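Local coordinates for protein condensin complex subunit 3 (Schizosaccharomyces pombe, PDB 5OQR) that serves as a regulatory subunit of the condensin complex, which is required to convert interphase chromatin into condensed, mitotic-like chromosomes, at residues L388-S391 with L392-A396; L422-E425 with I426-V430. All coordinates share one frame; numbering follows the deposited sequence.

Contact 1: residues L388-S391 with L392-A396; sequences LTNS and LSTMA
Met395 folds back over Ser391 at the C-terminal end of helix 378-394, within the sixth HEAT repeat. Its CG lies anti to the carbonyl carbon, chi1 -54°, which turns the chain toward the preceding turn. Met395 CB sits 3.3 Å from Ser391 O, the carbonyl that accepts the Met395 backbone N-H. CG lies next to the same oxygen. SD then passes 4.0 Å from Ser391 CB. At the tip, CE is 3.6 Å from Ser391 OG and 4.0 Å from Asn390 ND2; the Met395 and Asn390 side chains cross at about a right angle. Ser391 OG itself is hydrogen-bonded to Ser387 O. Tyr347 of helix 336-348 touches both Met395 and Ser391. With an alanine in place of this methionine, the SD and CE atoms against Ser391 are lost, which would probably open a gap beside Tyr347 and leave the Ser391 hydroxyl less covered. On another side of the turn, Ser393 OG donates to Thr389 O at 2.8 Å, nearly straight on to the carbonyl. Thr394 binds Asn390 O twice. The Thr394 backbone N donates to it at 3.0 Å. Thr394 OG1 donates to Asn390 O at 3.2 Å, from 47° above the carbonyl plane.

Contact 2: residues L422-E425 with I426-V430; sequences LLVE and IITEV
From Leu422 to Glu425, each carbonyl accepts the backbone N-H four residues on, from Ile426 to Glu429, as in a regular alpha-helix. The straightest of these bonds, Ile426 N to Leu422 O, has an N-H...O angle of 167°. Side chains on successive turns then meet in pairs.

Leu422 and Ile426 cross at a slant. The CD1 methyl of Ile426 lies 4.2 Å from Leu422 CG and equally close to Leu422 CD1. Leu423 and Ile427 pair in a similar way, with Ile427 CD1 4.1 Å from Leu423 CG. In Ile427, chi1 of -71° puts CG1 beside its own backbone N, and the CG1-CD1 arm runs back along the Leu423 carbonyl toward the leucine side chain. The CD1 methyl of Leu423 also comes within 4.4 Å of Ile426 CB.

Thr428 makes the one polar side-chain bond between these turns. Its OG1 donates to Val424 O at 2.8 Å. The Thr428 backbone N donates to the same oxygen at 2.9 Å, from the opposite face of the carbonyl plane. Two bonds from one residue thus grip Val424 O, and the OG1 bond helps hold chi1 of Thr428 near -53°. The Glu425 and Glu429 carboxylates lie on an exposed side, with OE1 of Glu425 6.0 Å from OE2 of Glu429. The like charges would mildly repel each other, if both are ionised.

The apolar residues face several neighbouring helices. Leu422 packs on Leu385 and Thr389 of helix 378-394 and on Leu409 of helix 399-412. Leu423, Ile426 and Ile427 meet helix 457-471 at Leu469, Tyr465 and Val466, while Val424 and Ile427 reach Met486 of helix 480-495.

Overall arrangement
Contacts 1 and 2 belong to neighbouring helices, 378-394 and 416-434, of an all-helical HEAT-repeat chain. Their centres are about 10 Å apart, and they touch directly. Val430 CG2 packs against Leu392 O at 3.4 Å. Ser393 OG lies 3.6 Å from Ile426 CG2 and close to the Glu429 carboxylate. The 392-396 segment therefore borders the 426-430 segment. Tyr465 of helix 457-471 ties the two together: its hydroxyl is hydrogen-bonded to Leu392 O, and the same side chain lies against contact 2. The centres of contacts 1 and 2 lie about 41 and 43 Å from the centre of the chain, on the same side. Each contact is local to its own helix.

Contact 1: residues L388-S391 with L392-A396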
ATOM      1  N   LEU A 388      39.675   8.545   4.190  1.00 37.12           N
ATOM      2  CA  LEU A 388      38.618   9.356   3.598  1.00 37.12           C
ATOM      3  C   LEU A 388      39.162  10.688   3.107  1.00 32.68           C
ATOM      4  O   LEU A 388      38.834  11.134   2.002  1.00 33.00           O
ATOM      5  CB  LEU A 388      37.498   9.574   4.614  1.00 40.02           C
ATOM      6  CG  LEU A 388      36.799   8.304   5.104  1.00 38.08           C
ATOM      7  CD1 LEU A 388      35.894   8.615   6.280  1.00 36.66           C
ATOM      8  CD2 LEU A 388      36.011   7.660   3.981  1.00 35.20           C
ATOM      9  N   THR A 389      40.002  11.337   3.913  1.00 33.17           N
ATOM     10  CA  THR A 389      40.608  12.596   3.496  1.00 36.43           C
ATOM     11  C   THR A 389      41.383  12.428   2.196  1.00 43.19           C
ATOM     12  O   THR A 389      41.416  13.339   1.362  1.00 45.56           O
ATOM     13  CB  THR A 389      41.528  13.122   4.595  1.00 38.15           C
ATOM     14  OG1 THR A 389      40.816  13.174   5.836  1.00 38.03           O
ATOM     15  CG2 THR A 389      42.036  14.514   4.248  1.00 43.15           C
ATOM     16  N   ASN A 390      42.014  11.271   2.008  1.00 40.74           N
ATOM     17  CA  ASN A 390      42.782  11.034   0.792  1.00 40.92           C
ATOM     18  C   ASN A 390      41.870  10.725  -0.388  1.00 42.75           C
ATOM     19  O   ASN A 390      42.043  11.282  -1.476  1.00 49.59           O
ATOM     20  CB  ASN A 390      43.771   9.890   1.014  1.00 52.67           C
ATOM     21  CG  ASN A 390      44.487   9.484  -0.260  1.00 56.96           C
ATOM     22  OD1 ASN A 390      45.441  10.134  -0.684  1.00 58.89           O
ATOM     23  ND2 ASN A 390      44.026   8.404  -0.880  1.00 57.89           N
ATOM     24  N   SER A 391      40.892   9.840  -0.189  1.00 40.93           N
ATOM     25  CA  SER A 391      40.029   9.428  -1.290  1.00 38.85           C
ATOM     26  C   SER A 391      39.279  10.612  -1.883  1.00 37.42           C
ATOM     27  O   SER A 391      39.058  10.672  -3.098  1.00 35.38           O
ATOM     28  CB  SER A 391      39.046   8.364  -0.809  1.00 41.82           C
ATOM     29  OG  SER A 391      39.729   7.272  -0.225  1.00 51.47           O
ATOM     30  N   LEU A 392      38.870  11.563  -1.043  1.00 39.50           N
ATOM     31  CA  LEU A 392      38.144  12.723  -1.546  1.00 44.89           C
ATOM     32  C   LEU A 392      39.073  13.704  -2.245  1.00 42.74           C
ATOM     33  O   LEU A 392      38.643  14.424  -3.151  1.00 39.58           O
ATOM     34  CB  LEU A 392      37.410  13.420  -0.401  1.00 47.96           C
ATOM     35  CG  LEU A 392      36.231  12.657   0.204  1.00 37.44           C
ATOM     36  CD1 LEU A 392      35.929  13.168   1.601  1.00 32.86           C
ATOM     37  CD2 LEU A 392      35.007  12.781  -0.689  1.00 36.45           C
ATOM     38  N   SER A 393      40.344  13.740  -1.846  1.00 45.66           N
ATOM     39  CA  SER A 393      41.275  14.714  -2.400  1.00 46.23           C
ATOM     40  C   SER A 393      41.859  14.270  -3.736  1.00 40.78           C
ATOM     41  O   SER A 393      42.140  15.117  -4.590  1.00 51.04           O
ATOM     42  CB  SER A 393      42.407  14.973  -1.407  1.00 41.09           C
ATOM     43  OG  SER A 393      41.916  15.568  -0.220  1.00 42.85           O
ATOM     44  N   THR A 394      42.045  12.969  -3.942  1.00 46.20           N
ATOM     45  CA  THR A 394      42.757  12.463  -5.111  1.00 52.64           C
ATOM     46  C   THR A 394      41.879  11.677  -6.071  1.00 53.02           C
ATOM     47  O   THR A 394      42.007  11.841  -7.286  1.00 65.06           O
ATOM     48  CB  THR A 394      43.924  11.573  -4.671  1.00 54.41           C
ATOM     49  OG1 THR A 394      43.421  10.327  -4.175  1.00 67.58           O
ATOM     50  CG2 THR A 394      44.744  12.254  -3.580  1.00 52.26           C
ATOM     51  N   MET A 395      40.990  10.827  -5.568  1.00 47.68           N
ATOM     52  CA  MET A 395      40.208   9.961  -6.432  1.00 54.99           C
ATOM     53  C   MET A 395      39.025  10.719  -7.028  1.00 58.63           C
ATOM     54  O   MET A 395      38.758  11.878  -6.696  1.00 61.62           O
ATOM     55  CB  MET A 395      39.716   8.743  -5.655  1.00 59.76           C
ATOM     56  CG  MET A 395      40.812   7.966  -4.965  1.00 59.64           C
ATOM     57  SD  MET A 395      40.182   6.501  -4.135  1.00 51.55           S
ATOM     58  CE  MET A 395      41.569   6.121  -3.074  1.00 53.99           C
ATOM     59  N   ALA A 396      38.308  10.041  -7.915  1.00 58.78           N
ATOM     60  CA  ALA A 396      37.118  10.580  -8.565  1.00 65.76           C
ATOM     61  C   ALA A 396      35.959   9.620  -8.315  1.00 75.22           C
ATOM     62  O   ALA A 396      35.530   8.890  -9.213  1.00 82.49           O
ATOM     63  CB  ALA A 396      37.366  10.793 -10.057  1.00 73.23           C
TER

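Contact 2: residues L422-E425 with I426-V430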
ATOM      1  N   LEU A 422      38.339  20.825   7.611  1.00 36.02           N
ATOM      2  CA  LEU A 422      38.892  19.742   6.809  1.00 41.70           C
ATOM      3  C   LEU A 422      38.286  19.725   5.414  1.00 39.71           C
ATOM      4  O   LEU A 422      39.007  19.690   4.411  1.00 44.78           O
ATOM      5  CB  LEU A 422      38.657  18.407   7.514  1.00 47.72           C
ATOM      6  CG  LEU A 422      39.049  17.152   6.733  1.00 49.30           C
ATOM      7  CD1 LEU A 422      40.510  17.203   6.318  1.00 42.40           C
ATOM      8  CD2 LEU A 422      38.771  15.913   7.565  1.00 39.67           C
ATOM      9  N   LEU A 423      36.956  19.748   5.327  1.00 40.24           N
ATOM     10  CA  LEU A 423      36.308  19.589   4.032  1.00 35.76           C
ATOM     11  C   LEU A 423      36.546  20.792   3.129  1.00 36.10           C
ATOM     12  O   LEU A 423      36.531  20.652   1.903  1.00 39.98           O
ATOM     13  CB  LEU A 423      34.811  19.342   4.229  1.00 35.19           C
ATOM     14  CG  LEU A 423      33.990  18.967   2.992  1.00 36.91           C
ATOM     15  CD1 LEU A 423      34.666  17.894   2.156  1.00 37.39           C
ATOM     16  CD2 LEU A 423      32.624  18.488   3.427  1.00 44.45           C
ATOM     17  N   VAL A 424      36.770  21.974   3.704  1.00 38.47           N
ATOM     18  CA  VAL A 424      37.149  23.125   2.891  1.00 35.68           C
ATOM     19  C   VAL A 424      38.559  22.945   2.345  1.00 40.21           C
ATOM     20  O   VAL A 424      38.837  23.279   1.187  1.00 46.58           O
ATOM     21  CB  VAL A 424      37.015  24.427   3.702  1.00 43.96           C
ATOM     22  CG1 VAL A 424      37.687  25.591   2.981  1.00 34.41           C
ATOM     23  CG2 VAL A 424      35.548  24.747   3.939  1.00 41.69           C
ATOM     24  N   GLU A 425      39.473  22.421   3.166  1.00 39.10           N
ATOM     25  CA  GLU A 425      40.812  22.117   2.675  1.00 39.04           C
ATOM     26  C   GLU A 425      40.746  21.151   1.501  1.00 33.34           C
ATOM     27  O   GLU A 425      41.363  21.382   0.457  1.00 38.57           O
ATOM     28  CB  GLU A 425      41.667  21.537   3.802  1.00 39.92           C
ATOM     29  CG  GLU A 425      41.973  22.520   4.916  1.00 48.60           C
ATOM     30  CD  GLU A 425      42.550  21.846   6.146  1.00 60.77           C
ATOM     31  OE1 GLU A 425      42.745  20.613   6.111  1.00 65.62           O
ATOM     32  OE2 GLU A 425      42.807  22.546   7.149  1.00 61.93           O
ATOM     33  N   ILE A 426      39.983  20.068   1.652  1.00 35.97           N
ATOM     34  CA  ILE A 426      39.822  19.107   0.565  1.00 34.27           C
ATOM     35  C   ILE A 426      39.279  19.802  -0.676  1.00 37.02           C
ATOM     36  O   ILE A 426      39.818  19.655  -1.778  1.00 43.37           O
ATOM     37  CB  ILE A 426      38.913  17.946   1.007  1.00 29.99           C
ATOM     38  CG1 ILE A 426      39.556  17.184   2.168  1.00 30.87           C
ATOM     39  CG2 ILE A 426      38.633  17.002  -0.160  1.00 33.23           C
ATOM     40  CD1 ILE A 426      38.704  16.074   2.736  1.00 31.96           C
ATOM     41  N   ILE A 427      38.202  20.573  -0.513  1.00 39.80           N
ATOM     42  CA  ILE A 427      37.570  21.218  -1.660  1.00 38.38           C
ATOM     43  C   ILE A 427      38.559  22.131  -2.370  1.00 39.12           C
ATOM     44  O   ILE A 427      38.570  22.216  -3.604  1.00 45.20           O
ATOM     45  CB  ILE A 427      36.310  21.983  -1.213  1.00 42.88           C
ATOM     46  CG1 ILE A 427      35.204  20.994  -0.834  1.00 33.46           C
ATOM     47  CG2 ILE A 427      35.812  22.913  -2.319  1.00 41.55           C
ATOM     48  CD1 ILE A 427      34.005  21.627  -0.167  1.00 31.10           C
ATOM     49  N   THR A 428      39.400  22.833  -1.610  1.00 40.96           N
ATOM     50  CA  THR A 428      40.364  23.737  -2.227  1.00 48.18           C
ATOM     51  C   THR A 428      41.393  22.970  -3.045  1.00 56.31           C
ATOM     52  O   THR A 428      41.765  23.395  -4.144  1.00 63.56           O
ATOM     53  CB  THR A 428      41.059  24.579  -1.158  1.00 51.31           C
ATOM     54  OG1 THR A 428      40.076  25.233  -0.346  1.00 41.68           O
ATOM     55  CG2 THR A 428      41.953  25.631  -1.803  1.00 60.03           C
ATOM     56  N   GLU A 429      41.867  21.836  -2.526  1.00 52.73           N
ATOM     57  CA  GLU A 429      42.864  21.052  -3.246  1.00 57.81           C
ATOM     58  C   GLU A 429      42.285  20.482  -4.533  1.00 56.74           C
ATOM     59  O   GLU A 429      42.920  20.545  -5.592  1.00 68.16           O
ATOM     60  CB  GLU A 429      43.395  19.938  -2.346  1.00 58.42           C
ATOM     61  CG  GLU A 429      44.157  20.450  -1.135  1.00 66.84           C
ATOM     62  CD  GLU A 429      44.636  19.335  -0.225  1.00 94.73           C
ATOM     63  OE1 GLU A 429      44.306  18.161  -0.494  1.00 90.42           O
ATOM     64  OE2 GLU A 429      45.344  19.634   0.761  1.00102.81           O
ATOM     65  N   VAL A 430      41.076  19.921  -4.465  1.00 55.69           N
ATOM     66  CA  VAL A 430      40.422  19.427  -5.672  1.00 62.11           C
ATOM     67  C   VAL A 430      40.169  20.570  -6.642  1.00 63.33           C
ATOM     68  O   VAL A 430      40.147  20.370  -7.862  1.00 67.67           O
ATOM     69  CB  VAL A 430      39.113  18.697  -5.311  1.00 48.34           C
ATOM     70  CG1 VAL A 430      38.435  18.156  -6.564  1.00 51.32           C
ATOM     71  CG2 VAL A 430      39.385  17.571  -4.328  1.00 50.05           C
TER